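Local coordinates for transcriptional regulator (Streptococcus pneumoniae, PDB 2GNP), which is of uncharacterised function but probably controls transcription in response to a sugar or sugar phosphate through a putative sugar-binding domain, at residues A[187-200]-A[235-247]. Residues are numbered along the deposited sequence; the frame is centred on the assembly and turned at random.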
ATOM      1  N   VAL A 187      -0.526  14.067   4.932  1.00 14.42           N
ATOM      2  CA  VAL A 187      -0.313  14.111   3.499  1.00 16.63           C
ATOM      3  C   VAL A 187      -0.790  12.836   2.772  1.00 16.52           C
ATOM      4  O   VAL A 187      -0.943  12.836   1.548  1.00 17.69           O
ATOM      5  CB  VAL A 187       1.154  14.427   3.085  1.00 18.84           C
ATOM      6  CG1 VAL A 187       1.644  15.802   3.681  1.00 19.59           C
ATOM      7  CG2 VAL A 187       2.083  13.320   3.454  1.00 21.46           C
ATOM      8  N   GLY A 188      -0.953  11.745   3.518  1.00 15.46           N
ATOM      9  CA  GLY A 188      -1.308  10.505   2.823  1.00 13.88           C
ATOM     10  C   GLY A 188      -1.549   9.380   3.804  1.00 14.71           C
ATOM     11  O   GLY A 188      -1.495   9.561   5.061  1.00 13.81           O
ATOM     12  N   GLU A 189      -1.881   8.213   3.226  1.00 13.88           N
ATOM     13  CA  GLU A 189      -2.047   6.983   4.050  1.00 15.24           C
ATOM     14  C   GLU A 189      -1.511   5.751   3.374  1.00 13.08           C
ATOM     15  O   GLU A 189      -1.412   5.692   2.144  1.00 12.82           O
ATOM     16  CB  GLU A 189      -3.441   6.727   4.591  1.00 18.58           C
ATOM     17  CG  GLU A 189      -4.559   6.194   3.684  1.00 19.44           C
ATOM     18  CD  GLU A 189      -4.428   4.842   2.911  1.00 14.94           C
ATOM     19  OE1 GLU A 189      -4.020   3.702   3.344  1.00 21.06           O
ATOM     20  OE2 GLU A 189      -4.793   4.918   1.694  1.00 18.52           O
ATOM     21  N   ILE A 190      -1.114   4.809   4.226  1.00 12.52           N
ATOM     22  CA  ILE A 190      -0.672   3.490   3.776  1.00 12.91           C
ATOM     23  C   ILE A 190      -1.191   2.517   4.807  1.00 13.47           C
ATOM     24  O   ILE A 190      -1.107   2.762   6.010  1.00 12.80           O
ATOM     25  CB  ILE A 190       0.886   3.489   3.602  1.00 13.64           C
ATOM     26  CG1 ILE A 190       1.379   2.242   2.842  1.00 15.15           C
ATOM     27  CG2 ILE A 190       1.663   3.680   4.995  1.00 13.10           C
ATOM     28  CD1 ILE A 190       2.913   2.346   2.437  1.00 15.83           C
ATOM     29  N   CYS A 191      -1.768   1.391   4.359  1.00 13.90           N
ATOM     30  CA  CYS A 191      -2.389   0.433   5.280  1.00 14.96           C
ATOM     31  C   CYS A 191      -3.384   1.120   6.244  1.00 14.66           C
ATOM     32  O   CYS A 191      -3.507   0.711   7.379  1.00 15.02           O
ATOM     33  CB  CYS A 191      -1.363  -0.346   6.077  1.00 15.68           C
ATOM     34  SG  CYS A 191      -0.402  -1.442   4.987  1.00 17.59           S
ATOM     35  N   CYS A 192      -4.038   2.152   5.747  1.00 15.57           N
ATOM     36  CA  CYS A 192      -5.052   2.897   6.468  1.00 15.56           C
ATOM     37  C   CYS A 192      -4.516   3.690   7.665  1.00 16.44           C
ATOM     38  O   CYS A 192      -5.292   4.065   8.555  1.00 17.74           O
ATOM     39  CB  CYS A 192      -6.199   1.920   6.864  1.00 16.75           C
ATOM     40  SG  CYS A 192      -6.979   1.180   5.384  1.00 21.64           S
ATOM     41  N   ARG A 193      -3.220   3.963   7.661  1.00 13.66           N
ATOM     42  CA  ARG A 193      -2.555   4.830   8.662  1.00 14.98           C
ATOM     43  C   ARG A 193      -2.098   6.089   7.999  1.00 15.91           C
ATOM     44  O   ARG A 193      -1.556   6.050   6.890  1.00 16.53           O
ATOM     45  CB  ARG A 193      -1.464   4.120   9.418  1.00 15.69           C
ATOM     46  CG  ARG A 193      -2.104   2.962  10.245  1.00 13.79           C
ATOM     47  CD  ARG A 193      -0.978   2.174  10.895  1.00 14.89           C
ATOM     48  NE  ARG A 193      -1.475   1.065  11.717  1.00 12.27           N
ATOM     49  CZ  ARG A 193      -2.085   1.220  12.886  1.00 14.40           C
ATOM     50  NH1 ARG A 193      -2.275   2.472  13.377  1.00 12.80           N
ATOM     51  NH2 ARG A 193      -2.536   0.153  13.580  1.00 13.86           N
ATOM     52  N   PHE A 194      -2.358   7.199   8.685  1.00 13.96           N
ATOM     53  CA  PHE A 194      -2.211   8.542   8.123  1.00 13.37           C
ATOM     54  C   PHE A 194      -0.917   9.125   8.592  1.00 14.09           C
ATOM     55  O   PHE A 194      -0.621   9.076   9.790  1.00 16.84           O
ATOM     56  CB  PHE A 194      -3.435   9.399   8.527  1.00 13.81           C
ATOM     57  CG  PHE A 194      -4.710   8.898   7.858  1.00 11.82           C
ATOM     58  CD1 PHE A 194      -5.040   9.368   6.598  1.00 15.40           C
ATOM     59  CD2 PHE A 194      -5.498   7.901   8.443  1.00 14.36           C
ATOM     60  CE1 PHE A 194      -6.153   8.888   5.944  1.00 15.09           C
ATOM     61  CE2 PHE A 194      -6.629   7.387   7.743  1.00 15.54           C
ATOM     62  CZ  PHE A 194      -6.944   7.907   6.516  1.00 17.00           C
ATOM     63  N   PHE A 195      -0.179   9.712   7.661  1.00 13.94           N
ATOM     64  CA  PHE A 195       1.137  10.276   8.023  1.00 12.43           C
ATOM     65  C   PHE A 195       1.340  11.680   7.483  1.00 14.14           C
ATOM     66  O   PHE A 195       0.658  12.115   6.541  1.00 13.66           O
ATOM     67  CB  PHE A 195       2.256   9.364   7.542  1.00 14.05           C
ATOM     68  CG  PHE A 195       2.125   8.954   6.087  1.00 13.09           C
ATOM     69  CD1 PHE A 195       1.715   7.656   5.746  1.00 15.68           C
ATOM     70  CD2 PHE A 195       2.354   9.875   5.070  1.00 15.76           C
ATOM     71  CE1 PHE A 195       1.616   7.263   4.376  1.00 15.54           C
ATOM     72  CE2 PHE A 195       2.239   9.511   3.731  1.00 16.86           C
ATOM     73  CZ  PHE A 195       1.842   8.187   3.392  1.00 15.16           C
ATOM     74  N   ASP A 196       2.316  12.361   8.094  1.00 15.01           N
ATOM     75  CA  ASP A 196       2.730  13.675   7.656  1.00 17.48           C
ATOM     76  C   ASP A 196       3.800  13.659   6.565  1.00 17.61           C
ATOM     77  O   ASP A 196       4.097  12.615   5.956  1.00 17.02           O
ATOM     78  CB  ASP A 196       3.164  14.495   8.880  1.00 17.49           C
ATOM     79  CG  ASP A 196       4.524  14.061   9.437  1.00 22.98           C
ATOM     80  OD1 ASP A 196       5.220  13.176   8.847  1.00 17.81           O
ATOM     81  OD2 ASP A 196       4.955  14.660  10.450  1.00 24.55           O
ATOM     82  N   SER A 197       4.385  14.817   6.269  1.00 17.79           N
ATOM     83  CA  SER A 197       5.330  14.925   5.114  1.00 18.69           C
ATOM     84  C   SER A 197       6.630  14.155   5.253  1.00 19.83           C
ATOM     85  O   SER A 197       7.381  14.034   4.263  1.00 19.49           O
ATOM     86  CB  SER A 197       5.672  16.411   4.871  1.00 20.34           C
ATOM     87  OG  SER A 197       6.532  16.863   5.885  1.00 19.38           O
ATOM     88  N   LYS A 198       6.903  13.657   6.474  1.00 18.30           N
ATOM     89  CA  LYS A 198       8.115  12.892   6.796  1.00 19.97           C
ATOM     90  C   LYS A 198       7.785  11.411   7.028  1.00 18.71           C
ATOM     91  O   LYS A 198       8.645  10.615   7.408  1.00 19.14           O
ATOM     92  CB  LYS A 198       8.693  13.435   8.094  1.00 19.91           C
ATOM     93  CG  LYS A 198       9.381  14.817   7.918  1.00 23.44           C
ATOM     94  CD  LYS A 198      10.034  15.189   9.289  1.00 27.85           C
ATOM     95  CE  LYS A 198      11.167  16.200   9.147  1.00 31.97           C
ATOM     96  NZ  LYS A 198      10.783  17.342   8.267  1.00 34.48           N
ATOM     97  N   GLY A 199       6.519  11.057   6.808  1.00 18.85           N
ATOM     98  CA  GLY A 199       6.059   9.671   6.882  1.00 18.21           C
ATOM     99  C   GLY A 199       5.851   9.195   8.297  1.00 18.38           C
ATOM    100  O   GLY A 199       5.815   7.989   8.574  1.00 20.28           O
ATOM    101  N   LYS A 200       5.649  10.155   9.201  1.00 20.18           N
ATOM    102  CA  LYS A 200       5.294   9.836  10.583  1.00 20.52           C
ATOM    103  C   LYS A 200       3.786   9.851  10.851  1.00 21.42           C
ATOM    104  O   LYS A 200       3.093  10.746  10.388  1.00 18.87           O
ATOM    105  CB  LYS A 200       6.052  10.794  11.525  1.00 22.57           C
ATOM    106  CG  LYS A 200       7.359  10.139  12.031  1.00 26.60           C
ATOM    107  CD  LYS A 200       7.965   9.040  11.067  1.00 30.23           C
ATOM    108  CE  LYS A 200       7.720   7.527  11.490  1.00 32.01           C
ATOM    109  NZ  LYS A 200       6.843   6.575  10.613  1.00 20.60           N
ATOM    110  N   SER A 235       3.323  13.946  -2.863  1.00 15.75           N
ATOM    111  CA  SER A 235       3.684  14.209  -1.450  1.00 15.73           C
ATOM    112  C   SER A 235       3.645  12.911  -0.617  1.00 15.88           C
ATOM    113  O   SER A 235       4.554  12.651   0.177  1.00 14.38           O
ATOM    114  CB  SER A 235       2.765  15.251  -0.828  1.00 16.41           C
ATOM    115  OG  SER A 235       2.915  16.531  -1.514  1.00 18.94           O
ATOM    116  N   SER A 236       2.637  12.079  -0.887  1.00 15.26           N
ATOM    117  CA  SER A 236       2.474  10.813  -0.148  1.00 16.48           C
ATOM    118  C   SER A 236       3.642   9.855  -0.419  1.00 15.11           C
ATOM    119  O   SER A 236       4.222   9.230   0.507  1.00 13.68           O
ATOM    120  CB  SER A 236       1.152  10.109  -0.477  1.00 16.81           C
ATOM    121  OG  SER A 236       0.077  11.019  -0.360  1.00 22.45           O
ATOM    122  N   ILE A 237       4.018   9.737  -1.686  1.00 13.62           N
ATOM    123  CA  ILE A 237       5.124   8.865  -2.042  1.00 13.82           C
ATOM    124  C   ILE A 237       6.431   9.382  -1.432  1.00 13.68           C
ATOM    125  O   ILE A 237       7.225   8.614  -0.875  1.00 14.04           O
ATOM    126  CB  ILE A 237       5.208   8.703  -3.597  1.00 12.61           C
ATOM    127  CG1 ILE A 237       3.941   7.940  -4.130  1.00 13.40           C
ATOM    128  CG2 ILE A 237       6.463   7.972  -3.977  1.00 12.13           C
ATOM    129  CD1 ILE A 237       3.823   8.015  -5.629  1.00 16.38           C
ATOM    130  N   LEU A 238       6.610  10.699  -1.444  1.00 12.91           N
ATOM    131  CA  LEU A 238       7.848  11.236  -0.874  1.00 11.94           C
ATOM    132  C   LEU A 238       7.913  10.901   0.643  1.00 12.52           C
ATOM    133  O   LEU A 238       8.969  10.530   1.176  1.00 13.94           O
ATOM    134  CB  LEU A 238       7.858  12.734  -1.114  1.00 11.89           C
ATOM    135  CG  LEU A 238       9.052  13.503  -0.493  1.00 14.14           C
ATOM    136  CD1 LEU A 238      10.413  12.948  -0.978  1.00 16.36           C
ATOM    137  CD2 LEU A 238       8.870  14.963  -0.848  1.00 14.78           C
ATOM    138  N   SER A 239       6.768  10.966   1.312  1.00 12.64           N
ATOM    139  CA  SER A 239       6.689  10.641   2.774  1.00 13.30           C
ATOM    140  C   SER A 239       7.108   9.201   3.021  1.00 13.55           C
ATOM    141  O   SER A 239       7.955   8.890   3.869  1.00 13.17           O
ATOM    142  CB  SER A 239       5.296  10.802   3.335  1.00 16.00           C
ATOM    143  OG  SER A 239       4.850  12.140   3.306  1.00 19.42           O
ATOM    144  N   VAL A 240       6.518   8.315   2.225  1.00 12.14           N
ATOM    145  CA  VAL A 240       6.804   6.866   2.344  1.00 13.11           C
ATOM    146  C   VAL A 240       8.286   6.596   2.084  1.00 12.79           C
ATOM    147  O   VAL A 240       8.919   5.793   2.801  1.00 12.71           O
ATOM    148  CB  VAL A 240       5.882   6.148   1.315  1.00 12.44           C
ATOM    149  CG1 VAL A 240       6.332   4.762   1.152  1.00 13.00           C
ATOM    150  CG2 VAL A 240       4.386   6.245   1.835  1.00 11.31           C
ATOM    151  N   LEU A 241       8.857   7.264   1.082  1.00 12.72           N
ATOM    152  CA  LEU A 241      10.300   7.122   0.791  1.00 13.88           C
ATOM    153  C   LEU A 241      11.166   7.619   1.989  1.00 14.33           C
ATOM    154  O   LEU A 241      12.145   6.970   2.392  1.00 14.77           O
ATOM    155  CB  LEU A 241      10.650   7.883  -0.459  1.00 13.52           C
ATOM    156  CG  LEU A 241      10.030   7.287  -1.707  1.00 16.14           C
ATOM    157  CD1 LEU A 241      10.322   8.197  -2.908  1.00 17.19           C
ATOM    158  CD2 LEU A 241      10.645   5.902  -1.901  1.00 20.00           C
ATOM    159  N   ARG A 242      10.850   8.841   2.442  1.00 15.88           N
ATOM    160  CA  ARG A 242      11.495   9.455   3.628  1.00 16.31           C
ATOM    161  C   ARG A 242      11.580   8.580   4.858  1.00 16.20           C
ATOM    162  O   ARG A 242      12.665   8.517   5.462  1.00 18.50           O
ATOM    163  CB  ARG A 242      10.844  10.803   3.979  1.00 15.08           C
ATOM    164  CG  ARG A 242      11.427  11.894   3.135  1.00 17.83           C
ATOM    165  CD  ARG A 242      10.568  13.162   3.276  1.00 16.12           C
ATOM    166  NE  ARG A 242      11.144  14.254   2.482  1.00 20.35           N
ATOM    167  CZ  ARG A 242      10.580  15.460   2.388  1.00 22.26           C
ATOM    168  NH1 ARG A 242       9.436  15.683   3.008  1.00 19.96           N
ATOM    169  NH2 ARG A 242      11.143  16.432   1.691  1.00 21.45           N
ATOM    170  N   ALA A 243      10.481   7.906   5.199  1.00 14.88           N
ATOM    171  CA  ALA A 243      10.358   7.075   6.407  1.00 16.16           C
ATOM    172  C   ALA A 243      10.673   5.614   6.114  1.00 14.64           C
ATOM    173  O   ALA A 243      10.589   4.746   7.005  1.00 14.53           O
ATOM    174  CB  ALA A 243       8.966   7.242   6.983  1.00 16.28           C
ATOM    175  N   ASN A 244      11.035   5.335   4.857  1.00 14.88           N
ATOM    176  CA  ASN A 244      11.355   3.938   4.448  1.00 15.36           C
ATOM    177  C   ASN A 244      10.252   2.976   4.855  1.00 14.22           C
ATOM    178  O   ASN A 244      10.526   1.897   5.384  1.00 14.13           O
ATOM    179  CB  ASN A 244      12.706   3.459   4.996  1.00 15.20           C
ATOM    180  CG  ASN A 244      13.852   4.297   4.475  1.00 19.36           C
ATOM    181  OD1 ASN A 244      14.387   5.143   5.183  1.00 24.33           O
ATOM    182  ND2 ASN A 244      14.233   4.059   3.244  1.00 19.14           N
ATOM    183  N   LEU A 245       9.005   3.403   4.658  1.00 14.09           N
ATOM    184  CA  LEU A 245       7.831   2.562   5.031  1.00 13.31           C
ATOM    185  C   LEU A 245       7.676   1.307   4.190  1.00 13.53           C
ATOM    186  O   LEU A 245       7.163   0.320   4.694  1.00 15.47           O
ATOM    187  CB  LEU A 245       6.516   3.309   5.080  1.00 13.45           C
ATOM    188  CG  LEU A 245       6.534   4.546   6.005  1.00 14.01           C
ATOM    189  CD1 LEU A 245       5.159   5.290   5.998  1.00 13.15           C
ATOM    190  CD2 LEU A 245       6.898   4.135   7.474  1.00 15.05           C
ATOM    191  N   VAL A 246       8.089   1.359   2.925  1.00 14.44           N
ATOM    192  CA  VAL A 246       8.221   0.164   2.109  1.00 13.71           C
ATOM    193  C   VAL A 246       9.610   0.155   1.475  1.00 12.64           C
ATOM    194  O   VAL A 246      10.346   1.147   1.491  1.00 13.16           O
ATOM    195  CB  VAL A 246       7.143   0.133   0.961  1.00 14.53           C
ATOM    196  CG1 VAL A 246       5.698   0.235   1.558  1.00 14.76           C
ATOM    197  CG2 VAL A 246       7.430   1.283   0.050  1.00 15.33           C
ATOM    198  N   ASN A 247       9.992  -0.993   0.963  1.00 11.70           N
ATOM    199  CA  ASN A 247      11.335  -1.175   0.363  1.00 12.46           C
ATOM    200  C   ASN A 247      11.330  -1.451  -1.116  1.00 11.30           C
ATOM    201  O   ASN A 247      12.385  -1.698  -1.671  1.00 12.36           O
ATOM    202  CB  ASN A 247      12.206  -2.182   1.138  1.00 11.85           C
ATOM    203  CG  ASN A 247      11.598  -3.534   1.229  1.00 15.42           C
ATOM    204  OD1 ASN A 247      10.884  -3.966   0.322  1.00 13.51           O
ATOM    205  ND2 ASN A 247      11.782  -4.194   2.397  1.00 19.78           N
TER
HETATM  206  O   HOH W   1       6.177  14.299   1.665  1.00 17.45           O
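Arg-242, on the helix ending at 242, grips a backbone carbonyl of the segment 187-200, and two serine hydroxyls of the same helix are set against others. The side chain of Arg-242 runs out extended from CG to NE, and NH1 donates to Ser-197 O at 2.9 Å. That oxygen lies near the guanidinium plane, whereas the nitrogen sits well above the carbonyl plane, 44° out of it. Leu-238 CD2 covers one guanidinium face, and NH2 forms a salt bridge with Asp-263 of helix 253-264. Ser-239 OG lies 2.8 Å from Asp-196 O. For Ser-236 OG, both Val-187 O (2.8 Å) and Gly-159 O of strand 153-160 are within reach of the one hydroxyl proton. One water donates to both Ser-197 O and Ser-235 O, so that it links the two backbones.

Strands 188-190 and 193-195 form a beta hairpin closed by a type I' turn at Ile-190 to Arg-193, with a classic bulge where Val-187 and Gly-188 face Phe-195. The hairpin branches from the central sheet of this Rossmann-like domain, strand 188-190 pairing antiparallel with 153-160, and strand 193-195 lies nearly perpendicular to the helix (93°).

Apolar contacts fill the angle between them. With CG between its own backbone N and carbonyl carbon (chi1 50°), the Phe-195 ring tucks back under Gly-188 O, which sits over its centre, and turns CE2 to Ser-239 CB (3.3 Å) and CZ to Val-240 CG2 (3.6 Å). Beyond it Ile-190 spreads its branches, CD1 against Val-246 CG1 (3.6 Å) and CG2 against Leu-245 CD1.

At the Schellman end of the helix, Ala-243 CB nestles against Lys-198 O (3.4 Å) and Gly-199 O. These carbonyls belong to the type I turn Asp-196 to Gly-199, where Asp-196 OD1 accepts from Lys-198 N, an Asx turn, and from Lys-200 N on the opposite carboxylate face.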